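Local coordinates for protein small COPII coat GTPase SAR1 (Encephalitozoon cuniculi, PDB 6VS4) that is a small GTPase of the Arf/Sar1 family that holds GDP in this model and probably serves the COPII coat, at residues L59-D65 with I78-L83; F104-I110 with L135-P140. One frame throughout, in Å; residues are numbered along the deposited sequence.

Both contacts are built on the single mixed sheet of this small-GTPase fold and follow one another along the chain, contact 1 first. Contact 1 lies toward one edge, where the loop after helix 52-59 packs on the hairpin of strands 75-80 and 83-90. Contact 2 lies across strand 40-47 from that hairpin, where the beginnings of the parallel strands 109-115 and 141-146 meet. Their centres are about 21 Å apart and their nearest atoms about 8 Å. Strand 40-47 bridges them: Leu59 and Leu83 reach it from contact 1, Phe104 and Ile110 from contact 2. Connections on both its sides thus join one sheet, the Leu59 and Ile110 side chains about 12 and 13 Å from GDP.

Contact 1 (L59-D65 with I78-L83)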
loop_
_atom_site.group_PDB
_atom_site.type_symbol
_atom_site.label_atom_id
_atom_site.label_comp_id
_atom_site.label_asym_id
_atom_site.label_seq_id
_atom_site.Cartn_x
_atom_site.Cartn_y
_atom_site.Cartn_z
ATOM N N LEU A 59 -10.150 -20.414 -1.784
ATOM C CA LEU A 59 -11.210 -19.826 -2.592
ATOM C C LEU A 59 -12.243 -19.088 -1.757
ATOM O O LEU A 59 -12.868 -18.147 -2.250
ATOM C CB LEU A 59 -11.909 -20.912 -3.408
ATOM C CG LEU A 59 -11.030 -21.730 -4.350
ATOM C CD1 LEU A 59 -11.791 -22.939 -4.864
ATOM C CD2 LEU A 59 -10.547 -20.874 -5.497
ATOM N N LYS A 60 -12.436 -19.487 -0.507
ATOM C CA LYS A 60 -13.550 -18.987 0.279
ATOM C C LYS A 60 -13.239 -17.620 0.879
ATOM O O LYS A 60 -12.080 -17.257 1.099
ATOM C CB LYS A 60 -13.900 -19.988 1.384
ATOM C CG LYS A 60 -12.982 -19.942 2.589
ATOM C CD LYS A 60 -13.303 -21.049 3.574
ATOM C CE LYS A 60 -12.763 -20.716 4.955
ATOM N NZ LYS A 60 -13.789 -19.990 5.775
ATOM N N SER A 61 -14.296 -16.851 1.124
ATOM C CA SER A 61 -14.212 -15.611 1.891
ATOM C C SER A 61 -14.582 -15.944 3.330
ATOM O O SER A 61 -15.722 -16.329 3.609
ATOM C CB SER A 61 -15.140 -14.534 1.324
ATOM O OG SER A 61 -14.623 -13.956 0.138
ATOM N N ASP A 62 -13.622 -15.786 4.243
ATOM C CA ASP A 62 -13.840 -16.175 5.634
ATOM C C ASP A 62 -15.019 -15.442 6.263
ATOM O O ASP A 62 -15.537 -15.892 7.291
ATOM C CB ASP A 62 -12.564 -15.937 6.443
ATOM C CG ASP A 62 -11.339 -16.545 5.782
ATOM O OD1 ASP A 62 -10.702 -15.850 4.960
ATOM O OD2 ASP A 62 -11.022 -17.720 6.064
ATOM N N SER A 63 -15.463 -14.338 5.661
ATOM C CA SER A 63 -16.560 -13.551 6.213
ATOM C C SER A 63 -17.922 -14.145 5.865
ATOM O O SER A 63 -18.812 -14.212 6.720
ATOM C CB SER A 63 -16.467 -12.107 5.716
ATOM O OG SER A 63 -16.141 -12.064 4.337
ATOM N N THR A 64 -18.116 -14.555 4.610
ATOM C CA THR A 64 -19.436 -14.940 4.130
ATOM C C THR A 64 -19.639 -16.439 3.935
ATOM O O THR A 64 -20.789 -16.888 3.940
ATOM C CB THR A 64 -19.743 -14.222 2.804
ATOM O OG1 THR A 64 -18.819 -14.644 1.794
ATOM C CG2 THR A 64 -19.612 -12.724 2.981
ATOM N N ASP A 65 -18.576 -17.222 3.757
ATOM C CA ASP A 65 -18.698 -18.631 3.400
ATOM C C ASP A 65 -18.403 -19.519 4.603
ATOM O O ASP A 65 -17.386 -19.344 5.280
ATOM C CB ASP A 65 -17.766 -18.957 2.236
ATOM C CG ASP A 65 -17.870 -17.934 1.119
ATOM O OD1 ASP A 65 -19.004 -17.523 0.793
ATOM O OD2 ASP A 65 -16.819 -17.535 0.576
ATOM N N ILE A 78 -18.942 -26.763 1.313
ATOM C CA ILE A 78 -19.080 -25.328 1.547
ATOM C C ILE A 78 -19.608 -24.677 0.275
ATOM O O ILE A 78 -19.194 -25.021 -0.837
ATOM C CB ILE A 78 -17.743 -24.694 1.986
ATOM C CG1 ILE A 78 -17.916 -23.192 2.241
ATOM C CG2 ILE A 78 -16.678 -24.932 0.936
ATOM C CD1 ILE A 78 -16.655 -22.507 2.694
ATOM N N GLU A 79 -20.533 -23.742 0.441
ATOM C CA GLU A 79 -21.077 -22.978 -0.671
ATOM C C GLU A 79 -20.317 -21.665 -0.782
ATOM O O GLU A 79 -20.377 -20.829 0.125
ATOM C CB GLU A 79 -22.566 -22.717 -0.476
ATOM C CG GLU A 79 -23.351 -23.987 -0.244
ATOM C CD GLU A 79 -24.775 -23.884 -0.717
ATOM O OE1 GLU A 79 -25.127 -22.851 -1.327
ATOM O OE2 GLU A 79 -25.543 -24.840 -0.475
ATOM N N ILE A 80 -19.606 -21.489 -1.890
ATOM C CA ILE A 80 -18.871 -20.262 -2.168
ATOM C C ILE A 80 -19.545 -19.544 -3.327
ATOM O O ILE A 80 -19.209 -19.783 -4.493
ATOM C CB ILE A 80 -17.401 -20.563 -2.493
ATOM C CG1 ILE A 80 -16.778 -21.402 -1.373
ATOM C CG2 ILE A 80 -16.647 -19.258 -2.742
ATOM C CD1 ILE A 80 -15.380 -21.881 -1.686
ATOM N N GLY A 81 -20.507 -18.675 -3.026
ATOM C CA GLY A 81 -21.302 -18.099 -4.099
ATOM C C GLY A 81 -22.045 -19.197 -4.837
ATOM O O GLY A 81 -22.737 -20.025 -4.234
ATOM N N ASN A 82 -21.880 -19.237 -6.158
ATOM C CA ASN A 82 -22.502 -20.288 -6.953
ATOM C C ASN A 82 -21.701 -21.589 -6.970
ATOM O O ASN A 82 -22.179 -22.592 -7.509
ATOM C CB ASN A 82 -22.720 -19.795 -8.382
ATOM C CG ASN A 82 -23.953 -18.925 -8.507
ATOM O OD1 ASN A 82 -24.894 -19.049 -7.722
ATOM N ND2 ASN A 82 -23.957 -18.043 -9.499
ATOM N N LEU A 83 -20.507 -21.600 -6.397
ATOM C CA LEU A 83 -19.683 -22.799 -6.342
ATOM C C LEU A 83 -20.144 -23.653 -5.166
ATOM O O LEU A 83 -19.958 -23.277 -4.005
ATOM C CB LEU A 83 -18.213 -22.407 -6.214
ATOM C CG LEU A 83 -17.125 -23.315 -6.781
ATOM C CD1 LEU A 83 -15.773 -22.634 -6.685
ATOM C CD2 LEU A 83 -17.098 -24.640 -6.056
HETATM O O HOH W 1 -21.321 -17.560 -0.353
#
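With CG1 anti to the backbone N (chi1 -179°) and an extended second torsion, Ile78 sends CD1 straight out to Asp65 and Lys60; Ile80, whose CG1 lies beside its own N instead (chi1 -54°), delivers CD1 to Lys60 and Leu59 and leaves CG2 for the carboxylate of Asp65. The two methyl ends thus share the bend that follows helix 52-59. Ile78 CD1 sits 3.7 Å from Asp65 CB and also meets the aliphatic stem of Lys60, which crosses it at about a right angle, with CD at 3.8 Å from that same methyl. Ile80 CD1 fits against Lys60 CB and, 4.0 Å off, Leu59 CB. Toward strand 40-47, the tips of Leu59 and Leu83 approach more loosely, and both side chains go on to Phe44 of that strand.

Asp65 is the polar piece. Its OD2 takes the amide of Ser61 at 2.7 Å between N and OD2, nearly straight at 165°, on the anti side of the carboxylate and somewhat out of its plane; this ties the loop back on itself. The other oxygen, OD1, accepts a hydrogen bond from a water 2.6 Å away, and that water accepts from Gly81 N at 3.0 Å, bridging to the type II' turn Ile80 to Leu83. Lys60 turns its amine away from the hairpin, to a salt bridge between NZ and Asp62 OD2 of 3.6 Å.

Apolar packing and one water therefore join loop to hairpin, while the direct hydrogen bonds of Asp65 found here stay within its own loop. Held by an amide, a water and a weak bond from the Thr64 hydroxyl, and with Lys33 of helix 9-33 as a long, weak ion partner, the carboxylate probably remains charged.

Contact 2 (F104-I110 with L135-P140); sequences FYDCHGI and LEKRAP
Phe104 lies across Leu135 where two neighbouring parallel strands of the P-loop GTPase sheet begin: 109-115, entered from 104-110, and 141-146, reached from helix 122-135 through 135-140, in a beta-alpha-beta crossover. Leu135 CB stands over the centre of the Phe104 ring, 4.0 Å from the centroid, a CH-pi contact, and its CD1 reaches the rim atom CE1 at 3.6 Å. Glu136 CB approaches CD2 obliquely. Phe104 also opens the type II turn that ends at Cys107, whose CB and SG face the Glu136 carboxylate and whose sulfur lies 4.3 Å from Ala139 CB. The peptide oxygen of His108 then rests against that methyl and against Pro140 CD, while His108 ND1 accepts from Ser41 N outside the contact.

At Gly109 the chains run close, its CA 3.7 Å from Pro140 O. One residue on, Ile110 N donates to Pro140 O at 3.1 Å, almost in line with the carbonyl, a bond from the start of strand 109-115 to the residue just before strand 141-146. Ile110 CD1 packs on the methylenes of Glu136. That side chain leaves with CG anti to the backbone N (chi1 180°) and bends at chi2, which folds its carboxylate back over its own loop: OE2 accepts from Arg138 N at 3.0 Å on the anti side, and from Ala139 N at 2.9 Å from above the carboxylate plane.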
loop_
_atom_site.group_PDB
_atom_site.type_symbol
_atom_site.label_atom_id
_atom_site.label_comp_id
_atom_site.label_asym_id
_atom_site.label_seq_id
_atom_site.Cartn_x
_atom_site.Cartn_y
_atom_site.Cartn_z
ATOM N N PHE A 104 -22.026 -37.994 -7.428
ATOM C CA PHE A 104 -21.812 -37.688 -8.834
ATOM C C PHE A 104 -23.113 -37.475 -9.599
ATOM O O PHE A 104 -23.076 -37.284 -10.819
ATOM C CB PHE A 104 -20.977 -38.791 -9.492
ATOM C CG PHE A 104 -19.583 -38.920 -8.919
ATOM C CD1 PHE A 104 -19.361 -39.610 -7.734
ATOM C CD2 PHE A 104 -18.499 -38.332 -9.552
ATOM C CE1 PHE A 104 -18.085 -39.727 -7.204
ATOM C CE2 PHE A 104 -17.217 -38.446 -9.024
ATOM C CZ PHE A 104 -17.011 -39.138 -7.850
ATOM N N TYR A 105 -24.260 -37.514 -8.920
ATOM C CA TYR A 105 -25.517 -37.133 -9.551
ATOM C C TYR A 105 -25.555 -35.621 -9.729
ATOM O O TYR A 105 -25.317 -34.871 -8.778
ATOM C CB TYR A 105 -26.707 -37.600 -8.713
ATOM N N ASP A 106 -25.847 -35.177 -10.953
ATOM C CA ASP A 106 -25.886 -33.749 -11.294
ATOM C C ASP A 106 -24.581 -33.046 -10.917
ATOM O O ASP A 106 -24.561 -31.859 -10.587
ATOM C CB ASP A 106 -27.091 -33.058 -10.648
ATOM C CG ASP A 106 -27.523 -31.812 -11.401
ATOM O OD1 ASP A 106 -26.955 -31.526 -12.475
ATOM O OD2 ASP A 106 -28.442 -31.119 -10.921
ATOM N N CYS A 107 -23.482 -33.787 -10.969
ATOM C CA CYS A 107 -22.152 -33.217 -10.817
ATOM C C CYS A 107 -21.792 -32.413 -12.062
ATOM O O CYS A 107 -21.914 -32.909 -13.185
ATOM C CB CYS A 107 -21.155 -34.350 -10.587
ATOM S SG CYS A 107 -19.430 -33.976 -10.881
ATOM N N HIS A 108 -21.345 -31.170 -11.869
ATOM C CA HIS A 108 -21.038 -30.303 -13.004
ATOM C C HIS A 108 -19.572 -30.332 -13.416
ATOM O O HIS A 108 -19.269 -30.161 -14.601
ATOM C CB HIS A 108 -21.428 -28.852 -12.696
ATOM C CG HIS A 108 -22.903 -28.599 -12.728
ATOM N ND1 HIS A 108 -23.711 -28.757 -11.623
ATOM C CD2 HIS A 108 -23.717 -28.216 -13.739
ATOM C CE1 HIS A 108 -24.959 -28.475 -11.950
ATOM N NE2 HIS A 108 -24.991 -28.144 -13.228
ATOM N N GLY A 109 -18.659 -30.517 -12.471
ATOM C CA GLY A 109 -17.246 -30.518 -12.791
ATOM C C GLY A 109 -16.450 -31.108 -11.653
ATOM O O GLY A 109 -16.915 -31.179 -10.512
ATOM N N ILE A 110 -15.234 -31.526 -11.977
ATOM C CA ILE A 110 -14.357 -32.178 -11.019
ATOM C C ILE A 110 -13.011 -31.472 -11.008
ATOM O O ILE A 110 -12.462 -31.136 -12.063
ATOM C CB ILE A 110 -14.198 -33.681 -11.339
ATOM C CG1 ILE A 110 -15.518 -34.402 -11.056
ATOM C CG2 ILE A 110 -13.044 -34.281 -10.547
ATOM C CD1 ILE A 110 -15.650 -35.736 -11.720
ATOM N N LEU A 135 -17.235 -43.421 -12.269
ATOM C CA LEU A 135 -18.477 -42.927 -11.684
ATOM C C LEU A 135 -19.028 -41.701 -12.400
ATOM O O LEU A 135 -20.246 -41.491 -12.406
ATOM C CB LEU A 135 -18.273 -42.600 -10.201
ATOM C CG LEU A 135 -17.945 -43.779 -9.283
ATOM C CD1 LEU A 135 -17.789 -43.305 -7.850
ATOM C CD2 LEU A 135 -19.010 -44.858 -9.379
ATOM N N GLU A 136 -18.161 -40.892 -13.003
ATOM C CA GLU A 136 -18.561 -39.698 -13.745
ATOM C C GLU A 136 -17.975 -39.809 -15.145
ATOM O O GLU A 136 -16.751 -39.767 -15.313
ATOM C CB GLU A 136 -18.078 -38.422 -13.049
ATOM C CG GLU A 136 -18.449 -37.136 -13.773
ATOM C CD GLU A 136 -19.930 -37.038 -14.091
ATOM O OE1 GLU A 136 -20.746 -36.995 -13.143
ATOM O OE2 GLU A 136 -20.278 -37.018 -15.293
ATOM N N LYS A 137 -18.841 -39.952 -16.148
ATOM C CA LYS A 137 -18.408 -40.183 -17.519
ATOM C C LYS A 137 -18.728 -39.028 -18.463
ATOM O O LYS A 137 -18.521 -39.160 -19.674
ATOM C CB LYS A 137 -19.021 -41.488 -18.040
ATOM C CG LYS A 137 -18.374 -42.724 -17.416
ATOM C CD LYS A 137 -19.114 -44.009 -17.718
ATOM C CE LYS A 137 -18.451 -45.171 -16.992
ATOM N NZ LYS A 137 -18.915 -46.495 -17.491
ATOM N N ARG A 138 -19.208 -37.906 -17.948
ATOM C CA ARG A 138 -19.597 -36.776 -18.787
ATOM C C ARG A 138 -18.943 -35.464 -18.367
ATOM O O ARG A 138 -18.594 -34.657 -19.232
ATOM C CB ARG A 138 -21.129 -36.628 -18.782
ATOM N N ALA A 139 -18.766 -35.235 -17.066
ATOM C CA ALA A 139 -18.337 -33.933 -16.576
ATOM C C ALA A 139 -16.855 -33.678 -16.859
ATOM O O ALA A 139 -16.030 -34.594 -16.808
ATOM C CB ALA A 139 -18.593 -33.820 -15.077
ATOM N N PRO A 140 -16.488 -32.427 -17.127
ATOM C CA PRO A 140 -15.072 -32.103 -17.331
ATOM C C PRO A 140 -14.251 -32.333 -16.066
ATOM O O PRO A 140 -14.718 -32.139 -14.942
ATOM C CB PRO A 140 -15.101 -30.619 -17.712
ATOM C CG PRO A 140 -16.400 -30.105 -17.146
ATOM C CD PRO A 140 -17.359 -31.248 -17.268
#